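Local coordinates for high affinity transport system protein p37 (PDB 3EKI) that binds thiamine diphosphate outside the cell membrane as the lipoprotein component of a high-affinity transport system, at residues A229-A234 and N241-F246. Sequence-based numbering, arbitrary orientation.
Sequences AKIKKA and NTFRNF
With chi1 at -69°, I231 sets CG1 anti to its carbonyl carbon and CG2 anti to its backbone N, and the two branches serve different phenylalanines. CG1 sits above the F246 ring, 3.6 Å from the ring centroid and 10° off the ring normal, a CH-pi contact centred on the face. CG2 instead touches CE2 of F243 at 3.9 Å. F243 holds CG anti to its backbone N, and its ring edge faces the backbone of I231, whose O lies near the ring plane, 3.9 Å from CD2. The two rings thus meet different branches of I231, F246 with a face; F243 turns an edge to the I231 carbonyl. K230 adds only the root of its side chain: CB meets F246 CZ at 3.7 Å, while the extended chain beyond leads its amine away from the other helix. One turn further on, A234 CB points at the second helix and lies 4.0 Å from T242 CG2 and 4.1 Å from F243 CB. This small residue marks the closest backbone register, 5.4 Å between the CA atoms of A234 and F243. No hydrogen bond crosses the interface, so apolar contact carries it; the polar end of T242 turns to D239, in the connection between the helices. Behind the interface, I231 rests on I221 of strand 217-223, and both phenylalanines on I304 of strand 304-308. The axes of the two short segments approach to 8.8 Å at 140° between their N-to-C directions, which describes a splayed, roughly antiparallel helical hairpin joining helices 225-236 and 240-245, packed against the mixed sheet of one lobe in a fold of the periplasmic-binding-protein class.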
loop_
_atom_site.group_PDB
_atom_site.type_symbol
_atom_site.label_atom_id
_atom_site.label_comp_id
_atom_site.label_asym_id
_atom_site.label_seq_id
_atom_site.Cartn_x
_atom_site.Cartn_y
_atom_site.Cartn_z
ATOM N N ALA A 229 10.432 27.778 0.578
ATOM C CA ALA A 229 9.954 28.719 -0.422
ATOM C C ALA A 229 10.629 28.503 -1.778
ATOM O O ALA A 229 9.944 28.622 -2.799
ATOM C CB ALA A 229 10.170 30.171 0.006
ATOM N N LYS A 230 11.923 28.190 -1.732
ATOM C CA LYS A 230 12.660 27.954 -2.964
ATOM C C LYS A 230 12.163 26.684 -3.649
ATOM O O LYS A 230 12.073 26.635 -4.876
ATOM C CB LYS A 230 14.164 27.900 -2.683
ATOM C CG LYS A 230 14.800 29.251 -2.376
ATOM C CD LYS A 230 16.296 29.026 -2.139
ATOM C CE LYS A 230 16.985 30.370 -1.908
ATOM N NZ LYS A 230 18.457 30.312 -2.124
ATOM N N ILE A 231 11.813 25.665 -2.839
ATOM C CA ILE A 231 11.305 24.432 -3.455
ATOM C C ILE A 231 9.975 24.665 -4.125
ATOM O O ILE A 231 9.728 24.231 -5.248
ATOM C CB ILE A 231 11.201 23.342 -2.361
ATOM C CG1 ILE A 231 12.591 22.900 -1.881
ATOM C CG2 ILE A 231 10.360 22.151 -2.789
ATOM C CD1 ILE A 231 12.540 21.965 -0.678
ATOM N N LYS A 232 9.083 25.375 -3.444
ATOM C CA LYS A 232 7.758 25.725 -3.941
ATOM C C LYS A 232 7.894 26.614 -5.171
ATOM O O LYS A 232 7.132 26.427 -6.112
ATOM C CB LYS A 232 6.925 26.387 -2.845
ATOM C CG LYS A 232 6.506 25.398 -1.752
ATOM C CD LYS A 232 5.767 26.089 -0.610
ATOM C CE LYS A 232 5.791 25.220 0.640
ATOM N NZ LYS A 232 5.291 25.924 1.858
ATOM N N LYS A 233 8.833 27.547 -5.165
ATOM C CA LYS A 233 9.050 28.391 -6.341
ATOM C C LYS A 233 9.489 27.560 -7.539
ATOM O O LYS A 233 9.071 27.755 -8.682
ATOM C CB LYS A 233 10.095 29.482 -6.058
ATOM C CG LYS A 233 10.346 30.431 -7.216
ATOM C CD LYS A 233 11.034 31.718 -6.774
ATOM C CE LYS A 233 10.521 32.932 -7.540
ATOM N NZ LYS A 233 11.493 34.064 -7.463
ATOM N N ALA A 234 10.346 26.580 -7.293
ATOM C CA ALA A 234 10.812 25.764 -8.408
ATOM C C ALA A 234 9.670 24.934 -8.977
ATOM O O ALA A 234 9.518 24.733 -10.182
ATOM C CB ALA A 234 11.977 24.915 -7.950
ATOM N N ASN A 241 15.399 21.234 -12.892
ATOM C CA ASN A 241 16.774 21.171 -12.440
ATOM C C ASN A 241 16.923 21.654 -11.012
ATOM O O ASN A 241 17.531 20.985 -10.180
ATOM C CB ASN A 241 17.640 22.027 -13.371
ATOM C CG ASN A 241 19.091 21.935 -12.962
ATOM O OD1 ASN A 241 19.622 20.828 -12.827
ATOM N ND2 ASN A 241 19.760 23.058 -12.776
ATOM N N THR A 242 16.322 22.796 -10.728
ATOM C CA THR A 242 16.415 23.356 -9.388
ATOM C C THR A 242 15.675 22.497 -8.367
ATOM O O THR A 242 16.202 22.254 -7.267
ATOM C CB THR A 242 15.859 24.792 -9.367
ATOM O OG1 THR A 242 16.676 25.591 -10.242
ATOM C CG2 THR A 242 15.947 25.349 -7.961
ATOM N N PHE A 243 14.491 22.048 -8.796
ATOM C CA PHE A 243 13.689 21.201 -7.918
ATOM C C PHE A 243 14.417 19.910 -7.548
ATOM O O PHE A 243 14.675 19.561 -6.390
ATOM C CB PHE A 243 12.356 20.903 -8.586
ATOM C CG PHE A 243 11.399 20.092 -7.733
ATOM C CD1 PHE A 243 11.339 18.722 -7.843
ATOM C CD2 PHE A 243 10.563 20.735 -6.832
ATOM C CE1 PHE A 243 10.430 18.038 -7.068
ATOM C CE2 PHE A 243 9.663 20.048 -6.049
ATOM C CZ PHE A 243 9.617 18.673 -6.154
ATOM N N ARG A 244 14.806 19.196 -8.597
ATOM C CA ARG A 244 15.538 17.944 -8.451
ATOM C C ARG A 244 16.798 18.078 -7.594
ATOM O O ARG A 244 17.088 17.203 -6.777
ATOM C CB ARG A 244 15.900 17.375 -9.826
ATOM C CG ARG A 244 16.577 16.015 -9.776
ATOM C CD ARG A 244 17.937 16.049 -10.456
ATOM N NE ARG A 244 17.820 16.202 -11.903
ATOM C CZ ARG A 244 18.279 17.246 -12.584
ATOM N NH1 ARG A 244 18.887 18.239 -11.949
ATOM N NH2 ARG A 244 18.128 17.301 -13.901
ATOM N N ASN A 245 17.550 19.161 -7.779
ATOM C CA ASN A 245 18.809 19.318 -7.065
ATOM C C ASN A 245 18.624 19.542 -5.567
ATOM O O ASN A 245 19.607 19.467 -4.834
ATOM C CB ASN A 245 19.611 20.465 -7.671
ATOM C CG ASN A 245 20.195 20.076 -9.028
ATOM O OD1 ASN A 245 20.223 18.918 -9.420
ATOM N ND2 ASN A 245 20.673 21.053 -9.774
ATOM N N PHE A 246 17.401 19.770 -5.094
ATOM C CA PHE A 246 17.154 19.814 -3.651
ATOM C C PHE A 246 17.298 18.427 -3.035
ATOM O O PHE A 246 17.413 18.285 -1.817
ATOM C CB PHE A 246 15.782 20.418 -3.332
ATOM C CG PHE A 246 15.806 21.947 -3.418
ATOM C CD1 PHE A 246 16.439 22.652 -2.406
ATOM C CD2 PHE A 246 15.207 22.600 -4.469
ATOM C CE1 PHE A 246 16.454 24.042 -2.461
ATOM C CE2 PHE A 246 15.217 23.979 -4.526
ATOM C CZ PHE A 246 15.844 24.675 -3.525
#